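Long-range contact in 3-dehydroshikimate dehydratase (Bacillus anthracis, PDB 3DX5), which converts 3-dehydroshikimate to 3,4-dihydroxybenzoate with the help of manganese, supplying the catechol unit of the siderophore petrobactin: residues L71-T82 with E117-I128. Sequence-based numbering, arbitrary orientation. Where two conformers were deposited one is given.
Sequences LDISLSADFEKT and ERQEYVNRIRMI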
ATOM      1  N   LEU A  71      -1.345  15.099   5.993  1.00 14.90           N
ATOM      2  CA  LEU A  71      -1.126  16.440   5.448  1.00 15.37           C
ATOM      3  C   LEU A  71       0.315  16.854   5.689  1.00 15.86           C
ATOM      4  O   LEU A  71       0.777  16.847   6.807  1.00 15.83           O
ATOM      5  CB  LEU A  71      -2.095  17.444   6.061  1.00 14.86           C
ATOM      6  CG  LEU A  71      -3.568  17.101   5.838  1.00 15.92           C
ATOM      7  CD1 LEU A  71      -4.464  17.987   6.730  1.00 14.21           C
ATOM      8  CD2 LEU A  71      -3.907  17.250   4.320  1.00 15.00           C
ATOM      9  N   ASP A  72       1.014  17.206   4.627  1.00 16.73           N
ATOM     10  CA  ASP A  72       2.393  17.575   4.751  1.00 18.28           C
ATOM     11  C   ASP A  72       2.515  19.044   5.153  1.00 18.03           C
ATOM     12  O   ASP A  72       2.301  19.954   4.344  1.00 17.32           O
ATOM     13  CB  ASP A  72       3.142  17.294   3.449  1.00 18.69           C
ATOM     14  CG  ASP A  72       4.644  17.528   3.588  1.00 23.49           C
ATOM     15  OD1 ASP A  72       5.141  17.736   4.726  1.00 24.72           O
ATOM     16  OD2 ASP A  72       5.335  17.521   2.552  1.00 30.67           O
ATOM     17  N   ILE A  73       2.853  19.279   6.409  1.00 19.07           N
ATOM     18  CA  ILE A  73       3.093  20.648   6.827  1.00 21.33           C
ATOM     19  C   ILE A  73       4.557  20.874   7.292  1.00 21.60           C
ATOM     20  O   ILE A  73       4.867  21.862   7.929  1.00 21.92           O
ATOM     21  CB  ILE A  73       1.907  21.244   7.744  1.00 22.24           C
ATOM     22  CG1 ILE A  73       1.350  20.280   8.748  1.00 21.73           C
ATOM     23  CG2 ILE A  73       0.639  21.391   6.939  1.00 23.83           C
ATOM     24  CD1 ILE A  73       2.336  19.786   9.627  1.00 26.95           C
ATOM     25  N   SER A  74       5.445  19.943   6.946  1.00 22.15           N
ATOM     26  CA  SER A  74       6.885  20.110   7.144  1.00 23.96           C
ATOM     27  C   SER A  74       7.431  21.324   6.364  1.00 25.41           C
ATOM     28  O   SER A  74       6.778  21.843   5.457  1.00 25.43           O
ATOM     29  CB  SER A  74       7.635  18.851   6.717  1.00 23.13           C
ATOM     30  OG  SER A  74       7.778  18.794   5.294  1.00 25.41           O
ATOM     31  N   LEU A  75       8.630  21.776   6.724  1.00 27.21           N
ATOM     32  CA  LEU A  75       9.287  22.913   6.041  1.00 28.33           C
ATOM     33  C   LEU A  75       9.621  22.621   4.574  1.00 29.61           C
ATOM     34  O   LEU A  75       9.542  23.499   3.722  1.00 30.63           O
ATOM     35  CB  LEU A  75      10.566  23.305   6.787  1.00 28.26           C
ATOM     36  CG  LEU A  75      10.469  23.700   8.259  1.00 27.69           C
ATOM     37  CD1 LEU A  75      11.791  24.285   8.726  1.00 26.36           C
ATOM     38  CD2 LEU A  75       9.365  24.712   8.455  1.00 29.12           C
ATOM     39  N   SER A  76      10.016  21.387   4.289  1.00 30.89           N
ATOM     40  CA  SER A  76      10.265  20.931   2.918  1.00 32.16           C
ATOM     41  C   SER A  76       9.000  20.892   2.025  1.00 31.89           C
ATOM     42  O   SER A  76       9.127  20.814   0.808  1.00 31.98           O
ATOM     43  CB  SER A  76      10.917  19.537   2.947  1.00 32.49           C
ATOM     44  OG  SER A  76      10.321  18.738   3.970  1.00 35.45           O
ATOM     45  N   ALA A  77       7.804  20.949   2.636  1.00 31.55           N
ATOM     46  CA  ALA A  77       6.508  20.801   1.935  1.00 30.56           C
ATOM     47  C   ALA A  77       6.177  21.990   1.051  1.00 29.86           C
ATOM     48  O   ALA A  77       6.461  23.129   1.402  1.00 29.31           O
ATOM     49  CB  ALA A  77       5.367  20.619   2.946  1.00 30.52           C
ATOM     50  N   ASP A  78       5.540  21.721  -0.080  1.00 28.98           N
ATOM     51  CA  ASP A  78       4.873  22.784  -0.812  1.00 28.66           C
ATOM     52  C   ASP A  78       3.529  23.049  -0.124  1.00 28.02           C
ATOM     53  O   ASP A  78       2.546  22.312  -0.322  1.00 26.51           O
ATOM     54  CB  ASP A  78       4.670  22.406  -2.280  1.00 29.15           C
ATOM     55  CG  ASP A  78       3.997  23.515  -3.080  1.00 30.86           C
ATOM     56  OD1 ASP A  78       3.611  24.586  -2.519  1.00 31.93           O
ATOM     57  OD2 ASP A  78       3.878  23.318  -4.302  1.00 35.62           O
ATOM     58  N   PHE A  79       3.495  24.106   0.681  1.00 27.59           N
ATOM     59  CA  PHE A  79       2.356  24.346   1.550  1.00 27.29           C
ATOM     60  C   PHE A  79       1.067  24.717   0.813  1.00 26.78           C
ATOM     61  O   PHE A  79      -0.023  24.335   1.252  1.00 25.89           O
ATOM     62  CB  PHE A  79       2.682  25.351   2.663  1.00 27.61           C
ATOM     63  CG  PHE A  79       1.670  25.353   3.765  1.00 28.52           C
ATOM     64  CD1 PHE A  79       1.524  24.236   4.582  1.00 29.25           C
ATOM     65  CD2 PHE A  79       0.842  26.456   3.969  1.00 30.13           C
ATOM     66  CE1 PHE A  79       0.576  24.208   5.590  1.00 31.34           C
ATOM     67  CE2 PHE A  79      -0.116  26.448   4.995  1.00 31.63           C
ATOM     68  CZ  PHE A  79      -0.247  25.315   5.807  1.00 32.38           C
ATOM     69  N   GLU A  80       1.190  25.451  -0.291  1.00 26.43           N
ATOM     70  CA  GLU A  80       0.048  25.736  -1.170  1.00 27.04           C
ATOM     71  C   GLU A  80      -0.579  24.446  -1.727  1.00 26.16           C
ATOM     72  O   GLU A  80      -1.798  24.373  -1.902  1.00 26.12           O
ATOM     73  CB  GLU A  80       0.448  26.641  -2.342  1.00 27.75           C
ATOM     74  CG  GLU A  80       0.625  28.106  -1.954  1.00 32.21           C
ATOM     75  CD  GLU A  80       0.543  29.033  -3.158  1.00 39.80           C
ATOM     76  OE1 GLU A  80       0.694  28.534  -4.311  1.00 42.31           O
ATOM     77  OE2 GLU A  80       0.329  30.262  -2.954  1.00 42.93           O
ATOM     78  N   LYS A  81       0.261  23.456  -2.023  1.00 24.92           N
ATOM     79  CA  LYS A  81      -0.207  22.147  -2.436  1.00 24.79           C
ATOM     80  C   LYS A  81      -0.953  21.421  -1.278  1.00 23.78           C
ATOM     81  O   LYS A  81      -2.010  20.806  -1.499  1.00 23.61           O
ATOM     82  CB  LYS A  81       0.952  21.320  -2.996  1.00 25.70           C
ATOM     83  CG  LYS A  81       0.594  19.865  -3.303  1.00 30.66           C
ATOM     84  CD  LYS A  81       1.631  19.160  -4.194  1.00 38.00           C
ATOM     85  CE  LYS A  81       1.325  17.640  -4.304  1.00 39.95           C
ATOM     86  NZ  LYS A  81       2.383  16.906  -5.101  1.00 42.88           N
ATOM     87  N   THR A  82      -0.428  21.526  -0.059  1.00 21.80           N
ATOM     88  CA  THR A  82      -1.112  21.004   1.132  1.00 21.10           C
ATOM     89  C   THR A  82      -2.491  21.630   1.331  1.00 19.78           C
ATOM     90  O   THR A  82      -3.469  20.906   1.564  1.00 19.87           O
ATOM     91  CB  THR A  82      -0.279  21.165   2.425  1.00 20.91           C
ATOM     92  OG1 THR A  82       0.934  20.453   2.265  1.00 20.13           O
ATOM     93  CG2 THR A  82      -1.023  20.553   3.634  1.00 20.82           C
ATOM     94  N   GLU A 117      11.547  24.923  14.826  0.60  9.94           N
ATOM     95  CA  GLU A 117      10.783  24.032  13.951  0.60 10.35           C
ATOM     96  C   GLU A 117       9.428  23.762  14.560  0.60 10.18           C
ATOM     97  O   GLU A 117       8.426  23.742  13.865  0.60  9.86           O
ATOM     98  CB  GLU A 117      11.503  22.708  13.757  0.60  9.88           C
ATOM     99  CG  GLU A 117      12.653  22.819  12.778  0.60 11.79           C
ATOM    100  CD  GLU A 117      13.403  21.509  12.602  0.60 14.39           C
ATOM    101  OE1 GLU A 117      13.308  20.962  11.484  0.60 14.21           O
ATOM    102  OE2 GLU A 117      13.997  21.006  13.606  0.60 14.67           O
ATOM    103  N   ARG A 118       9.400  23.566  15.869  1.00 11.15           N
ATOM    104  CA  ARG A 118       8.137  23.214  16.512  1.00 11.86           C
ATOM    105  C   ARG A 118       7.162  24.391  16.415  1.00 11.61           C
ATOM    106  O   ARG A 118       5.998  24.170  16.121  1.00 12.35           O
ATOM    107  CB  ARG A 118       8.334  22.794  17.968  1.00 12.14           C
ATOM    108  CG  ARG A 118       7.008  22.421  18.649  1.00 11.86           C
ATOM    109  CD  ARG A 118       7.208  21.722  19.968  1.00 10.57           C
ATOM    110  NE  ARG A 118       5.914  21.412  20.596  1.00 10.50           N
ATOM    111  CZ  ARG A 118       5.594  20.236  21.121  1.00 11.76           C
ATOM    112  NH1 ARG A 118       6.492  19.239  21.122  1.00  8.53           N
ATOM    113  NH2 ARG A 118       4.383  20.062  21.689  1.00  8.90           N
ATOM    114  N   GLN A 119       7.683  25.620  16.552  0.50 11.87           N
ATOM    115  CA  GLN A 119       6.904  26.855  16.330  0.50 12.48           C
ATOM    116  C   GLN A 119       6.306  26.938  14.917  0.50 12.51           C
ATOM    117  O   GLN A 119       5.096  27.153  14.778  0.50 13.01           O
ATOM    118  CB  GLN A 119       7.721  28.137  16.627  0.50 12.65           C
ATOM    119  CG  GLN A 119       8.142  28.350  18.081  0.50 13.82           C
ATOM    120  CD  GLN A 119       9.250  29.420  18.238  0.50 16.18           C
ATOM    121  OE1 GLN A 119      10.067  29.345  19.158  0.50 17.01           O
ATOM    122  NE2 GLN A 119       9.288  30.399  17.324  0.50 15.61           N
ATOM    123  N   GLU A 120       7.124  26.774  13.874  0.60 12.37           N
ATOM    124  CA  GLU A 120       6.583  26.794  12.511  0.60 12.93           C
ATOM    125  C   GLU A 120       5.466  25.729  12.284  0.60 12.45           C
ATOM    126  O   GLU A 120       4.491  25.991  11.581  0.60 12.26           O
ATOM    127  CB  GLU A 120       7.714  26.700  11.472  0.60 13.20           C
ATOM    128  CG  GLU A 120       7.256  26.799  10.030  0.60 15.89           C
ATOM    129  CD  GLU A 120       6.406  28.022   9.745  0.60 18.39           C
ATOM    130  OE1 GLU A 120       6.439  29.004  10.533  0.60 20.75           O
ATOM    131  OE2 GLU A 120       5.707  28.001   8.713  0.60 20.16           O
ATOM    132  N   TYR A 121       5.596  24.550  12.888  0.60 11.88           N
ATOM    133  CA  TYR A 121       4.584  23.510  12.704  0.60 11.68           C
ATOM    134  C   TYR A 121       3.303  23.865  13.475  0.60 11.54           C
ATOM    135  O   TYR A 121       2.204  23.634  12.970  0.60 10.98           O
ATOM    136  CB  TYR A 121       5.097  22.127  13.127  0.60 11.90           C
ATOM    137  CG  TYR A 121       6.096  21.433  12.197  0.60 12.58           C
ATOM    138  CD1 TYR A 121       7.255  22.087  11.716  0.60 14.72           C
ATOM    139  CD2 TYR A 121       5.905  20.104  11.841  0.60 14.74           C
ATOM    140  CE1 TYR A 121       8.170  21.415  10.878  0.60 14.02           C
ATOM    141  CE2 TYR A 121       6.808  19.435  11.022  0.60 14.91           C
ATOM    142  CZ  TYR A 121       7.931  20.094  10.560  0.60 14.47           C
ATOM    143  OH  TYR A 121       8.787  19.393   9.774  0.60 14.90           O
ATOM    144  N   VAL A 122       3.435  24.431  14.681  1.00 11.33           N
ATOM    145  CA  VAL A 122       2.248  24.909  15.417  1.00 11.83           C
ATOM    146  C   VAL A 122       1.449  25.916  14.574  1.00 12.68           C
ATOM    147  O   VAL A 122       0.218  25.808  14.444  1.00 12.85           O
ATOM    148  CB  VAL A 122       2.666  25.551  16.787  1.00 11.81           C
ATOM    149  CG1 VAL A 122       1.538  26.437  17.396  1.00 11.09           C
ATOM    150  CG2 VAL A 122       3.086  24.482  17.769  1.00 10.92           C
ATOM    151  N   ASN A 123       2.146  26.892  13.991  1.00 12.99           N
ATOM    152  CA  ASN A 123       1.496  27.870  13.122  1.00 13.70           C
ATOM    153  C   ASN A 123       0.766  27.239  11.923  1.00 13.60           C
ATOM    154  O   ASN A 123      -0.321  27.686  11.567  1.00 13.56           O
ATOM    155  CB  ASN A 123       2.485  28.947  12.658  1.00 13.29           C
ATOM    156  CG  ASN A 123       3.010  29.796  13.828  1.00 17.23           C
ATOM    157  OD1 ASN A 123       2.422  29.822  14.940  1.00 17.31           O
ATOM    158  ND2 ASN A 123       4.138  30.474  13.595  1.00 18.29           N
ATOM    159  N   ARG A 124       1.363  26.219  11.319  1.00 12.65           N
ATOM    160  CA  ARG A 124       0.740  25.525  10.184  1.00 13.21           C
ATOM    161  C   ARG A 124      -0.459  24.674  10.552  1.00 12.49           C
ATOM    162  O   ARG A 124      -1.475  24.699   9.836  1.00 12.77           O
ATOM    163  CB  ARG A 124       1.766  24.701   9.421  1.00 13.39           C
ATOM    164  CG  ARG A 124       2.634  25.632   8.579  1.00 16.92           C
ATOM    165  CD  ARG A 124       3.799  24.921   7.987  1.00 25.19           C
ATOM    166  NE  ARG A 124       4.471  25.803   7.023  1.00 28.48           N
ATOM    167  CZ  ARG A 124       5.131  25.379   5.951  1.00 28.08           C
ATOM    168  NH1 ARG A 124       5.260  24.080   5.714  1.00 26.40           N
ATOM    169  NH2 ARG A 124       5.672  26.262   5.124  1.00 27.85           N
ATOM    170  N   ILE A 125      -0.372  23.950  11.665  1.00 11.74           N
ATOM    171  CA  ILE A 125      -1.542  23.219  12.172  1.00 11.19           C
ATOM    172  C   ILE A 125      -2.691  24.209  12.436  1.00 11.30           C
ATOM    173  O   ILE A 125      -3.854  23.918  12.140  1.00 11.14           O
ATOM    174  CB  ILE A 125      -1.204  22.423  13.438  1.00 11.39           C
ATOM    175  CG1 ILE A 125      -0.190  21.313  13.117  1.00 11.87           C
ATOM    176  CG2 ILE A 125      -2.468  21.771  14.075  1.00  8.86           C
ATOM    177  CD1 ILE A 125       0.538  20.824  14.389  1.00 13.12           C
ATOM    178  N   ARG A 126      -2.359  25.384  12.982  1.00 11.66           N
ATOM    179  CA  ARG A 126      -3.377  26.393  13.287  1.00 12.03           C
ATOM    180  C   ARG A 126      -4.082  26.828  12.003  1.00 12.25           C
ATOM    181  O   ARG A 126      -5.327  26.926  11.967  1.00 12.91           O
ATOM    182  CB  ARG A 126      -2.798  27.635  14.004  1.00 11.79           C
ATOM    183  CG  ARG A 126      -3.905  28.568  14.528  1.00 11.96           C
ATOM    184  CD  ARG A 126      -3.336  29.836  15.200  1.00 14.64           C
ATOM    185  NE  ARG A 126      -2.639  29.453  16.425  1.00 14.25           N
ATOM    186  CZ  ARG A 126      -1.334  29.559  16.623  1.00 12.21           C
ATOM    187  NH1 ARG A 126      -0.537  30.061  15.680  1.00 11.36           N
ATOM    188  NH2 ARG A 126      -0.831  29.147  17.772  1.00 10.79           N
HETATM  189  N   MSE A 127      -3.288  27.063  10.962  1.00 12.12           N
HETATM  190  CA  MSE A 127      -3.805  27.449   9.628  1.00 13.44           C
HETATM  191  C   MSE A 127      -4.725  26.395   9.043  1.00 12.97           C
HETATM  192  O   MSE A 127      -5.762  26.724   8.494  1.00 13.89           O
HETATM  193  CB  MSE A 127      -2.663  27.723   8.640  1.00 12.72           C
HETATM  194  CG  MSE A 127      -1.893  28.984   8.998  1.00 18.04           C
HETATM  195 SE   MSE A 127      -0.328  29.269   7.847  0.60 20.68          SE
HETATM  196  CE  MSE A 127      -1.342  29.465   6.189  1.00 22.69           C
ATOM    197  N   ILE A 128      -4.331  25.130   9.152  1.00 12.99           N
ATOM    198  CA  ILE A 128      -5.167  24.031   8.670  1.00 12.83           C
ATOM    199  C   ILE A 128      -6.471  23.933   9.467  1.00 12.19           C
ATOM    200  O   ILE A 128      -7.520  23.703   8.883  1.00 11.09           O
ATOM    201  CB  ILE A 128      -4.377  22.728   8.657  1.00 13.12           C
ATOM    202  CG1 ILE A 128      -3.485  22.728   7.397  1.00 13.43           C
ATOM    203  CG2 ILE A 128      -5.301  21.508   8.659  1.00 13.63           C
ATOM    204  CD1 ILE A 128      -2.311  21.803   7.535  1.00 16.47           C
TER
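Arg124 NH1 reaches two successive carbonyl oxygens of the facing loop: it donates to Ile73 O at 3.2 Å, from above the carbonyl plane, and lies 2.7 Å from Ser74 O. An arginine suits this place because its chain, extended from CG to NE, carries a wide, flat cation to the loop backbone. The same group has two further neighbours. In the modelled conformer Glu120 OE2 lies 3.0 Å from Arg124 NE, a salt bridge with only a weak hydrogen bond. Phe79 offers a flat ring to the flat guanidinium, planes 26° apart, and Arg124 CG makes a CH-pi contact with the same face. At the ring's edge, CE of selenomethionine Met127 touches Phe79 CE2 at 3.5 Å, a Met-aromatic contact. Toward the Ile128 end of the helix segment, Leu71 CD1 packs on Ile128 CG2 (4.1 Å), branched aliphatics suited to a buried seam. The Leu75 and Tyr121 side chains cross at about a right angle. Asp72 suits the loop because its carboxylate OD1 accepts from both Ser74 N, forming an Asx turn, and Ser74 OG. The contact thus joins two successive helices of the outer layer of a TIM barrel, 79-96 and 115-134, following strands 64-68 and 100-103.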